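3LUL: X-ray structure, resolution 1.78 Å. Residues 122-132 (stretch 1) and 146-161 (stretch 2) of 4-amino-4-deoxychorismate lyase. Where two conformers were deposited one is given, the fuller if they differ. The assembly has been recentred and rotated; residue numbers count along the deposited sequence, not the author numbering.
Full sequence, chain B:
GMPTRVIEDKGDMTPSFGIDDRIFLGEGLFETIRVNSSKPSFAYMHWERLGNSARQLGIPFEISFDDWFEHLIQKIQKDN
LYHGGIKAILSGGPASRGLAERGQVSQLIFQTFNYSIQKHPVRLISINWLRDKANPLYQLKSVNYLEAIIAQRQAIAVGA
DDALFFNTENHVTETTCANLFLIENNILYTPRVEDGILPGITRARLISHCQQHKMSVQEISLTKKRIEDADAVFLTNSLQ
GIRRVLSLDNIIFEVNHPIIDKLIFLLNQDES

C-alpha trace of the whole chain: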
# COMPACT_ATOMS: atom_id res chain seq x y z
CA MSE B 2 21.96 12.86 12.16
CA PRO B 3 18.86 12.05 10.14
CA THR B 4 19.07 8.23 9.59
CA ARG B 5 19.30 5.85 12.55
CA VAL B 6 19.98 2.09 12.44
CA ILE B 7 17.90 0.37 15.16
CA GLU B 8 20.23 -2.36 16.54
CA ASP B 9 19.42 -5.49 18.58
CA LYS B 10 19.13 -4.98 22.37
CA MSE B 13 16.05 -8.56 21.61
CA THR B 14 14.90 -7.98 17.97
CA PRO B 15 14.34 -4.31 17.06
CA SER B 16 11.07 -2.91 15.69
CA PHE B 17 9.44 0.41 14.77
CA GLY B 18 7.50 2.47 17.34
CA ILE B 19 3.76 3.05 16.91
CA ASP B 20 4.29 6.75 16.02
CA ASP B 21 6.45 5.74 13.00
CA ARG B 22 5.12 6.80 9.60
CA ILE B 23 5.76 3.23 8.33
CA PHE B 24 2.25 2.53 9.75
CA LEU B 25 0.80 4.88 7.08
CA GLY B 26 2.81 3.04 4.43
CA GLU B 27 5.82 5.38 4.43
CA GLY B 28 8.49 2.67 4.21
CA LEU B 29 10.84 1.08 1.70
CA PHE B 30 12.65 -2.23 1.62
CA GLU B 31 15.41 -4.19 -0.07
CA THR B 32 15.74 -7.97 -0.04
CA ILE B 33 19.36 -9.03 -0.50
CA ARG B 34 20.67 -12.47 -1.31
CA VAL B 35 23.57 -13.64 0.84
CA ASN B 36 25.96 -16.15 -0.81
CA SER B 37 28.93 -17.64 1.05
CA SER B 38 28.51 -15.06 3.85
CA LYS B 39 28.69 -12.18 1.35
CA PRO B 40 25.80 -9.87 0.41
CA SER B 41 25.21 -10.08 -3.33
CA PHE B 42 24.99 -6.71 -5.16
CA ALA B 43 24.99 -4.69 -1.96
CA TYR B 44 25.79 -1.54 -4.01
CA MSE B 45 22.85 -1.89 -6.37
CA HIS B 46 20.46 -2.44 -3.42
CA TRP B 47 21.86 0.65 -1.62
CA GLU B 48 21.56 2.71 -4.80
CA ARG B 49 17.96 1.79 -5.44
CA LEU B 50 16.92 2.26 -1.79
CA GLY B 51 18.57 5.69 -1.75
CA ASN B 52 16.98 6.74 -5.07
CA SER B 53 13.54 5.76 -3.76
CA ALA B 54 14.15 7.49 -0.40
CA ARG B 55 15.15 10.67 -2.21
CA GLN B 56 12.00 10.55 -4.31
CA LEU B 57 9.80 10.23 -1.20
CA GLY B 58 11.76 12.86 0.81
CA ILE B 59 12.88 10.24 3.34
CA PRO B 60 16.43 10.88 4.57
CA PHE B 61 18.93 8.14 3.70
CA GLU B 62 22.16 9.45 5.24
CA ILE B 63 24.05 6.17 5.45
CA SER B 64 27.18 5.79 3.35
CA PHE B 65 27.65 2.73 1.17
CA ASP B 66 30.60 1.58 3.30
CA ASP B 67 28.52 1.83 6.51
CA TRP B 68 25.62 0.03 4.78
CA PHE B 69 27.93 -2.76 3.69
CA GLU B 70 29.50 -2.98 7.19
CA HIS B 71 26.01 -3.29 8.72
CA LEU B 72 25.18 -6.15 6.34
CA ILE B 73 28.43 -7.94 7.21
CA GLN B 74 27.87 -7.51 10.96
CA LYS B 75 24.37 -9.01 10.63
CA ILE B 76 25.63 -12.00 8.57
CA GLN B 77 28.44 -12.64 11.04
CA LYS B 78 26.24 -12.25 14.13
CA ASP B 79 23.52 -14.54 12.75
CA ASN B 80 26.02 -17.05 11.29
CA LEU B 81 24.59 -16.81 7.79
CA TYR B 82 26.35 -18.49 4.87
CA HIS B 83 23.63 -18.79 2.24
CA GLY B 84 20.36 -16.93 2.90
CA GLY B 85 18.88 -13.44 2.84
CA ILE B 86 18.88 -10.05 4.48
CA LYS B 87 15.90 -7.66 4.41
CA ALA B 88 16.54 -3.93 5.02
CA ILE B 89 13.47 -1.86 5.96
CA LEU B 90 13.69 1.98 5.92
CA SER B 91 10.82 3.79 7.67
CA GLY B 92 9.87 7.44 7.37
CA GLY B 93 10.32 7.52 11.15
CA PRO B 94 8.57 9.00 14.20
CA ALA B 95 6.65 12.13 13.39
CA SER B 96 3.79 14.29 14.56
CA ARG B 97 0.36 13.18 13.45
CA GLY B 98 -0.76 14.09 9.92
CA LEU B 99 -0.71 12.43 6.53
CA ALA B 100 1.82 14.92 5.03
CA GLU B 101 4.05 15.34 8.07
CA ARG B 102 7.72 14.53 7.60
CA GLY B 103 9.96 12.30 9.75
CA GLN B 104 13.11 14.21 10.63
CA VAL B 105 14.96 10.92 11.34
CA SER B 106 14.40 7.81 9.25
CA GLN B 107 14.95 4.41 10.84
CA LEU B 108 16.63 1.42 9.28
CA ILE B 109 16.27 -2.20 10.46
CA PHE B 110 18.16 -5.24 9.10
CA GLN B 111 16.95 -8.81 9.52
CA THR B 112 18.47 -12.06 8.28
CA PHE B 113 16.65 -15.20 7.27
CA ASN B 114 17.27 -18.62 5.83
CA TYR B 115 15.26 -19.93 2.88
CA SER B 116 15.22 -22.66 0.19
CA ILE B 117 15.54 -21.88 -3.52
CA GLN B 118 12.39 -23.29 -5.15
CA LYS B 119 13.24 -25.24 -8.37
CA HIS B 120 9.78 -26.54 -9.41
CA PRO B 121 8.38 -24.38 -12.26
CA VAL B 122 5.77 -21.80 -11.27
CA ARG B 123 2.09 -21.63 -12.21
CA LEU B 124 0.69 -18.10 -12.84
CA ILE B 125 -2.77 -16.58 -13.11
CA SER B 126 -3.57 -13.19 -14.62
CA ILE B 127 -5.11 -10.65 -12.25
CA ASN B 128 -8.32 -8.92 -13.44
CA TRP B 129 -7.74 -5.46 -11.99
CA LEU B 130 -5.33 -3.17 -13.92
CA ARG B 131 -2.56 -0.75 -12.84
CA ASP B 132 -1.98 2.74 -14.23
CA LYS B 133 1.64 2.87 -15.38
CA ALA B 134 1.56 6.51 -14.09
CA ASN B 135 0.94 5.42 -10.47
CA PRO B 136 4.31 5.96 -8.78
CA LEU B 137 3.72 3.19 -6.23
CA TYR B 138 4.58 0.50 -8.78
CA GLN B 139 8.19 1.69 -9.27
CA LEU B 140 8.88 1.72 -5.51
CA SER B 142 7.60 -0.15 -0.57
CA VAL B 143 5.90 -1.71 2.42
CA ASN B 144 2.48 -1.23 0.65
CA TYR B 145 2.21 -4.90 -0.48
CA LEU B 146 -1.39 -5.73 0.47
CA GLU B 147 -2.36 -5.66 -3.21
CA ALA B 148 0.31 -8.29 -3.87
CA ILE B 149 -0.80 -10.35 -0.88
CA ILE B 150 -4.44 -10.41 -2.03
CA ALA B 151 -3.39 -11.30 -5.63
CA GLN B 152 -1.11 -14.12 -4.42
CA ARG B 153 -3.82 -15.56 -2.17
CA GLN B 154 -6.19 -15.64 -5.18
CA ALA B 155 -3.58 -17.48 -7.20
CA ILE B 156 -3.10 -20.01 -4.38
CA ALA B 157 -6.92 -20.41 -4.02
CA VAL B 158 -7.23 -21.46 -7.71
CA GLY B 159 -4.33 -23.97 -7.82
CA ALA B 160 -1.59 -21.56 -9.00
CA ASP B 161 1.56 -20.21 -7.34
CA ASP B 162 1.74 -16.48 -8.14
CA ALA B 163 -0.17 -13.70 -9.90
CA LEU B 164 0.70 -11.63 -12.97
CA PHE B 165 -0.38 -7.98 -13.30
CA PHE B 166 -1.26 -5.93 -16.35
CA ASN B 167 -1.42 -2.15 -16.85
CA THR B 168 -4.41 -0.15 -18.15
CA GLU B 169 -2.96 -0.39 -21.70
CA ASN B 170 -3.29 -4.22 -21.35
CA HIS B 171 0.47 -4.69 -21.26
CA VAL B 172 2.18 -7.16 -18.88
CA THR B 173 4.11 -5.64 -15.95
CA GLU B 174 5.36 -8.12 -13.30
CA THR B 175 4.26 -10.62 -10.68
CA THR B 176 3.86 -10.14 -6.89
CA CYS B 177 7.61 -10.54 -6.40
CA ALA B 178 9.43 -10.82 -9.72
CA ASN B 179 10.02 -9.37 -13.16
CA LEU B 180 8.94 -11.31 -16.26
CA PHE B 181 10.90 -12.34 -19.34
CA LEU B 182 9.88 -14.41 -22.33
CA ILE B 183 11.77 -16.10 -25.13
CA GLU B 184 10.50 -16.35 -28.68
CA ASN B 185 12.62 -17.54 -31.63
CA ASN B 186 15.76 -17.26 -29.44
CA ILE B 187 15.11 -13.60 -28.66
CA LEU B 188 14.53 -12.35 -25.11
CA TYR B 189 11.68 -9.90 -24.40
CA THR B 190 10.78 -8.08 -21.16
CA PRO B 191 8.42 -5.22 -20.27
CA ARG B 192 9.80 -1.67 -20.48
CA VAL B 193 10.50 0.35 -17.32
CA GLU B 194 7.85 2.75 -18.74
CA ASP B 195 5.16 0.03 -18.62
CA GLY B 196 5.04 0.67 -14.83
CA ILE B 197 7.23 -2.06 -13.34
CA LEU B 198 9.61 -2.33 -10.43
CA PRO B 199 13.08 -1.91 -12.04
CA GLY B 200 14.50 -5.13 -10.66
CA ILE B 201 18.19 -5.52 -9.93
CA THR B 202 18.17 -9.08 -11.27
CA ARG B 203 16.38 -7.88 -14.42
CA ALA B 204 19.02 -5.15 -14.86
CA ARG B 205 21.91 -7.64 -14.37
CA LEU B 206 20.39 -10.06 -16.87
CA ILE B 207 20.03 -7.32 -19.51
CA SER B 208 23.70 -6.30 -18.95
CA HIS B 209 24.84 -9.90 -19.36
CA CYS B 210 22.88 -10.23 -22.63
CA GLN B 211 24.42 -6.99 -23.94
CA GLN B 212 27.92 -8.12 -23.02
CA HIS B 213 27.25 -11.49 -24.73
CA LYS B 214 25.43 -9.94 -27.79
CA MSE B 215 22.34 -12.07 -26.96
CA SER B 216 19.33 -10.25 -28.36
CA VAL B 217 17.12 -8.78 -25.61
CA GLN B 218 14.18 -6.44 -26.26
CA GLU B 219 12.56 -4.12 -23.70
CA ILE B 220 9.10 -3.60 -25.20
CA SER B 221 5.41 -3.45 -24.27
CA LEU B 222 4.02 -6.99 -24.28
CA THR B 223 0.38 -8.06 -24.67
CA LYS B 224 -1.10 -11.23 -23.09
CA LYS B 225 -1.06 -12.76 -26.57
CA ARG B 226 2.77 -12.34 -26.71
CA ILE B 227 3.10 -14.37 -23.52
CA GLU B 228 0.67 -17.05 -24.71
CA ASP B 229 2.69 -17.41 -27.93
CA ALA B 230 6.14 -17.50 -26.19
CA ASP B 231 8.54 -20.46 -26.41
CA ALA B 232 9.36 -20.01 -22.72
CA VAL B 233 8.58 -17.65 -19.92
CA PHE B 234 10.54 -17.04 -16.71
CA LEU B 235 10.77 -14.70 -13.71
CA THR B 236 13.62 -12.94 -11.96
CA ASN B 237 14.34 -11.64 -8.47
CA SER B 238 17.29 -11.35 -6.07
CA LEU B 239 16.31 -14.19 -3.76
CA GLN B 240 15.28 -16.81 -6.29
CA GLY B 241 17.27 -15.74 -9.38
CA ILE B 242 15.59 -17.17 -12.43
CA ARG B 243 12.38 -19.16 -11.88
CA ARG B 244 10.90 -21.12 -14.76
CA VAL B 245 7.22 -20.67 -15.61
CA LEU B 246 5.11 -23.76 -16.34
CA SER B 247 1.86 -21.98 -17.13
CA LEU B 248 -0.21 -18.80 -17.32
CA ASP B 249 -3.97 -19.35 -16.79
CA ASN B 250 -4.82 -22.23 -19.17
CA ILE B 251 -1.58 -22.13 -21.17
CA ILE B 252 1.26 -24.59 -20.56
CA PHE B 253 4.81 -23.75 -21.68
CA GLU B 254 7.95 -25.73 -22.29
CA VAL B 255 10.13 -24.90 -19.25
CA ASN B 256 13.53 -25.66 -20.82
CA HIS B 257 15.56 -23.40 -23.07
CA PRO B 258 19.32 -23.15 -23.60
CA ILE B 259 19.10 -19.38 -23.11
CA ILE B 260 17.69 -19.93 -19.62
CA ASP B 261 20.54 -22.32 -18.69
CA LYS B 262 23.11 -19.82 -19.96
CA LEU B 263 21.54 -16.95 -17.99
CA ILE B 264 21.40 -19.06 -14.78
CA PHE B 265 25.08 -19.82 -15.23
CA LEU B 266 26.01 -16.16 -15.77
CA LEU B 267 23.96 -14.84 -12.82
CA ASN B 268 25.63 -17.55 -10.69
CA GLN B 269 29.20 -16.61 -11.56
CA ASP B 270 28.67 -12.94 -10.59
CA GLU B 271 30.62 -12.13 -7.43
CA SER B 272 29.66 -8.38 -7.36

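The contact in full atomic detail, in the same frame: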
# COMPACT_ATOMS: atom_id res chain seq x y z
N VAL B 122 6.89 -22.51 -11.90
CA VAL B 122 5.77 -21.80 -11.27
C VAL B 122 4.54 -21.75 -12.17
O VAL B 122 4.66 -21.65 -13.38
CB VAL B 122 6.14 -20.36 -10.86
CG1 VAL B 122 7.18 -20.41 -9.77
CG2 VAL B 122 6.65 -19.57 -12.02
N ARG B 123 3.37 -21.81 -11.54
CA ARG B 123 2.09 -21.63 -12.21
C ARG B 123 1.54 -20.23 -11.89
O ARG B 123 1.44 -19.83 -10.72
CB ARG B 123 1.09 -22.71 -11.77
CG ARG B 123 1.43 -24.12 -12.24
CD ARG B 123 0.20 -25.02 -12.12
NE ARG B 123 0.40 -26.38 -12.61
CZ ARG B 123 0.21 -26.75 -13.87
NH1 ARG B 123 -0.14 -25.86 -14.79
NH2 ARG B 123 0.38 -28.02 -14.23
N LEU B 124 1.20 -19.48 -12.95
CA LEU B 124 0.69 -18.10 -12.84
C LEU B 124 -0.76 -17.99 -13.25
O LEU B 124 -1.22 -18.76 -14.10
CB LEU B 124 1.49 -17.17 -13.75
CG LEU B 124 2.99 -17.09 -13.48
CD1 LEU B 124 3.67 -16.13 -14.45
CD2 LEU B 124 3.26 -16.65 -12.04
N ILE B 125 -1.47 -17.03 -12.65
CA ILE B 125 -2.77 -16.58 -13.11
C ILE B 125 -2.73 -15.09 -13.35
O ILE B 125 -1.96 -14.37 -12.70
CB ILE B 125 -3.96 -16.96 -12.16
CG1 ILE B 125 -3.73 -16.53 -10.72
CG2 ILE B 125 -4.30 -18.50 -12.26
CD1 ILE B 125 -4.79 -15.63 -10.13
N SER B 126 -3.51 -14.62 -14.31
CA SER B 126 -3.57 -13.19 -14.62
C SER B 126 -4.56 -12.54 -13.67
O SER B 126 -5.66 -13.05 -13.50
CB SER B 126 -4.09 -12.99 -16.05
OG SER B 126 -3.20 -13.47 -17.02
N ILE B 127 -4.22 -11.39 -13.12
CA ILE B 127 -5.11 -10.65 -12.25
C ILE B 127 -6.04 -9.76 -13.10
O ILE B 127 -5.62 -9.18 -14.11
CB ILE B 127 -4.25 -9.83 -11.27
CG1 ILE B 127 -3.59 -10.79 -10.24
CG2 ILE B 127 -5.03 -8.72 -10.60
CD1 ILE B 127 -4.50 -11.42 -9.20
N ASN B 128 -7.29 -9.62 -12.66
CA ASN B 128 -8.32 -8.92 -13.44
C ASN B 128 -8.26 -7.39 -13.29
O ASN B 128 -8.58 -6.66 -14.22
CB ASN B 128 -9.74 -9.40 -13.08
CG ASN B 128 -10.13 -9.10 -11.66
OD1 ASN B 128 -9.42 -9.46 -10.72
ND2 ASN B 128 -11.26 -8.41 -11.48
N TRP B 129 -7.88 -6.90 -12.13
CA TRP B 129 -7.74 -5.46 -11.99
C TRP B 129 -6.42 -4.98 -12.64
O TRP B 129 -5.40 -5.71 -12.66
CB TRP B 129 -7.89 -5.02 -10.53
CG TRP B 129 -6.77 -5.40 -9.61
CD1 TRP B 129 -5.60 -4.73 -9.44
CD2 TRP B 129 -6.76 -6.48 -8.66
NE1 TRP B 129 -4.85 -5.35 -8.48
CE2 TRP B 129 -5.56 -6.41 -7.97
CE3 TRP B 129 -7.66 -7.49 -8.34
CZ2 TRP B 129 -5.20 -7.34 -6.98
CZ3 TRP B 129 -7.29 -8.42 -7.31
CH2 TRP B 129 -6.08 -8.33 -6.67
N LEU B 130 -6.46 -3.75 -13.19
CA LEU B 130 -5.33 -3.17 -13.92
C LEU B 130 -4.65 -2.05 -13.14
O LEU B 130 -5.27 -1.39 -12.32
CB LEU B 130 -5.79 -2.68 -15.28
CG LEU B 130 -6.53 -3.72 -16.16
CD1 LEU B 130 -6.98 -3.08 -17.51
CD2 LEU B 130 -5.74 -4.99 -16.43
N ARG B 131 -3.37 -1.81 -13.45
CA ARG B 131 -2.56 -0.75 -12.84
C ARG B 131 -2.30 0.35 -13.85
O ARG B 131 -1.97 0.09 -15.00
CB ARG B 131 -1.22 -1.29 -12.35
CG ARG B 131 -1.34 -2.28 -11.24
CD ARG B 131 -0.02 -3.01 -10.92
NE ARG B 131 -0.20 -3.79 -9.70
CZ ARG B 131 0.77 -4.52 -9.14
NH1 ARG B 131 1.96 -4.56 -9.71
NH2 ARG B 131 0.55 -5.18 -8.02
N ASP B 132 -2.41 1.60 -13.41
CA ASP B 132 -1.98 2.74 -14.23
C ASP B 132 -0.47 2.80 -14.17
O ASP B 132 0.12 2.92 -13.11
CB ASP B 132 -2.57 4.05 -13.70
CG ASP B 132 -2.48 5.18 -14.71
OD1 ASP B 132 -1.56 5.17 -15.54
OD2 ASP B 132 -3.34 6.09 -14.66
N LEU B 146 -0.12 -5.03 0.33
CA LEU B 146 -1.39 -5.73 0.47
C LEU B 146 -1.99 -6.19 -0.86
O LEU B 146 -2.56 -7.30 -0.95
CB LEU B 146 -2.41 -4.92 1.26
CG LEU B 146 -3.71 -5.59 1.68
CD1 LEU B 146 -3.55 -6.97 2.40
CD2 LEU B 146 -4.54 -4.60 2.55
N GLU B 147 -1.87 -5.33 -1.88
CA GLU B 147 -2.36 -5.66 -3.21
C GLU B 147 -1.76 -6.99 -3.70
O GLU B 147 -2.48 -7.87 -4.22
CB GLU B 147 -2.08 -4.54 -4.19
CG GLU B 147 -2.71 -4.78 -5.54
CD GLU B 147 -2.35 -3.72 -6.57
OE1 GLU B 147 -2.16 -2.53 -6.23
OE2 GLU B 147 -2.32 -4.13 -7.74
N ALA B 148 -0.44 -7.10 -3.52
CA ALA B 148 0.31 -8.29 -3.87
C ALA B 148 -0.12 -9.49 -3.05
O ALA B 148 -0.25 -10.59 -3.58
CB ALA B 148 1.83 -8.06 -3.72
N ILE B 149 -0.32 -9.28 -1.77
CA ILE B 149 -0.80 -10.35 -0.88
C ILE B 149 -2.15 -10.88 -1.33
O ILE B 149 -2.33 -12.09 -1.46
CB ILE B 149 -0.88 -9.85 0.61
CG1 ILE B 149 0.54 -9.60 1.15
CG2 ILE B 149 -1.63 -10.89 1.49
CD1 ILE B 149 0.56 -8.84 2.46
N ILE B 150 -3.09 -9.99 -1.59
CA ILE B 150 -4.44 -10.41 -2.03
C ILE B 150 -4.34 -11.22 -3.36
O ILE B 150 -4.93 -12.29 -3.49
CB ILE B 150 -5.38 -9.18 -2.17
CG1 ILE B 150 -5.63 -8.52 -0.78
CG2 ILE B 150 -6.72 -9.58 -2.87
CD1 ILE B 150 -6.37 -7.19 -0.88
N ALA B 151 -3.58 -10.69 -4.32
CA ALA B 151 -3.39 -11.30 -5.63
C ALA B 151 -2.74 -12.69 -5.48
O ALA B 151 -3.20 -13.67 -6.07
CB ALA B 151 -2.56 -10.38 -6.49
N GLN B 152 -1.72 -12.80 -4.65
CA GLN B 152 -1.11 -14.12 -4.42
C GLN B 152 -2.03 -15.13 -3.74
O GLN B 152 -2.10 -16.30 -4.13
CB GLN B 152 0.19 -14.01 -3.65
CG GLN B 152 0.82 -15.41 -3.45
CD GLN B 152 2.29 -15.36 -3.37
OE1 GLN B 152 2.85 -14.59 -2.62
NE2 GLN B 152 2.95 -16.18 -4.16
N ARG B 153 -2.78 -14.69 -2.74
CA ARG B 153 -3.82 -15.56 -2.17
C ARG B 153 -4.84 -16.04 -3.19
O ARG B 153 -5.29 -17.19 -3.10
CB ARG B 153 -4.53 -14.86 -1.04
CG ARG B 153 -3.65 -14.60 0.18
CD ARG B 153 -4.57 -14.29 1.38
NE ARG B 153 -3.92 -13.60 2.49
CZ ARG B 153 -2.95 -14.12 3.23
NH1 ARG B 153 -2.47 -15.35 2.97
NH2 ARG B 153 -2.45 -13.42 4.25
N GLN B 154 -5.20 -15.21 -4.16
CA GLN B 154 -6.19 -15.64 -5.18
C GLN B 154 -5.61 -16.72 -6.07
O GLN B 154 -6.28 -17.71 -6.43
CB GLN B 154 -6.62 -14.49 -6.09
CG GLN B 154 -7.51 -13.47 -5.43
CD GLN B 154 -8.15 -12.49 -6.41
OE1 GLN B 154 -7.99 -12.60 -7.62
NE2 GLN B 154 -8.88 -11.52 -5.87
N ALA B 155 -4.35 -16.50 -6.46
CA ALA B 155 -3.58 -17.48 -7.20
C ALA B 155 -3.54 -18.83 -6.48
O ALA B 155 -3.84 -19.86 -7.08
CB ALA B 155 -2.13 -16.95 -7.41
N ILE B 156 -3.14 -18.81 -5.22
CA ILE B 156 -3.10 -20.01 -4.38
C ILE B 156 -4.49 -20.67 -4.26
O ILE B 156 -4.59 -21.92 -4.33
CB ILE B 156 -2.51 -19.67 -3.00
CG1 ILE B 156 -0.99 -19.46 -3.12
CG2 ILE B 156 -2.89 -20.73 -1.95
CD1 ILE B 156 -0.38 -18.78 -1.94
N ALA B 157 -5.55 -19.87 -4.12
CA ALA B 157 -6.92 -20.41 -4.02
C ALA B 157 -7.34 -21.19 -5.26
O ALA B 157 -8.15 -22.13 -5.14
CB ALA B 157 -7.95 -19.30 -3.76
N VAL B 158 -6.83 -20.80 -6.43
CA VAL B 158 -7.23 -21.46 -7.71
C VAL B 158 -6.24 -22.47 -8.26
O VAL B 158 -6.34 -22.82 -9.44
CB VAL B 158 -7.58 -20.46 -8.84
CG1 VAL B 158 -8.67 -19.55 -8.41
CG2 VAL B 158 -6.35 -19.68 -9.30
N GLY B 159 -5.32 -22.95 -7.42
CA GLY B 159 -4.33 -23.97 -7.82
C GLY B 159 -2.99 -23.47 -8.36
O GLY B 159 -2.14 -24.29 -8.73
N ALA B 160 -2.81 -22.15 -8.43
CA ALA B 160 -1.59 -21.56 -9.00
C ALA B 160 -0.62 -21.17 -7.90
O ALA B 160 -0.90 -21.37 -6.72
CB ALA B 160 -1.95 -20.36 -9.83
N ASP B 161 0.51 -20.60 -8.28
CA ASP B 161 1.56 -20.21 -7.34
C ASP B 161 1.68 -18.70 -7.14
O ASP B 161 2.04 -18.25 -6.05
CB ASP B 161 2.90 -20.76 -7.81
CG ASP B 161 2.88 -22.28 -7.92
OD1 ASP B 161 2.54 -22.93 -6.91
OD2 ASP B 161 3.13 -22.80 -9.02

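The strand that runs from Val 122 packs across helix 146-157, their N-to-C directions 118° apart and their axes 8.6 Å apart at closest approach; 665 Å² is buried between the two stretches. Polar contacts lie at the two ends, apolar packing between. At one end, Asp 161 pairs with the backbone of Arg 123 through two short hydrogen bonds: Arg 123 N donates to Asp 161 OD2 (2.7 Å), and Asp 161 N donates to Arg 123 O (2.7 Å). The Asp 161 side chain, in the m rotamer, takes the strand's NH while the backbone NH of the same residue meets the strand's carbonyl. The Arg 123 guanidinium leads away and bonds elsewhere in the structure. At the other end, the extended Glu 147 side chain (chi1 and chi2 both t) brings one oxygen to Trp 129, at the corner of the chain, and Arg 131, beyond it. Trp 129 NE1 donates to Glu 147 OE2 (2.9 Å) at the indole edge; Arg 131 NE forms a salt bridge with Glu 147 OE2 (2.9 Å), to which Arg 131 NH2 adds a weak hydrogen bond (3.1 Å). All three residues are buried, where an unpaired charge or indole NH would be costly; Glu 147 OE2 serves both. Between these ends, Ile 125 and Ile 127 both point toward the helix. Ile 125 CG1 meets Ala 155 CB (3.7 Å), while Ile 125 CG2 reaches Val 158 CG2 (3.8 Å) and Ala 160 CB (3.9 Å). Ile 127 CD1 touches Ala 151 CB (3.5 Å). The small alanines let the backbones come close: CA of Ile 125 lies 6.0 Å from CA of Ala 155. Trp 129 extends the apolar layer, CZ2 lying 4.1 Å from Ala 151 CB and CH2 4.1 Å from Ile 150 CG2. Gly 159 (phi 91°) follows the helix where a CB would jam against the preceding carbonyl O.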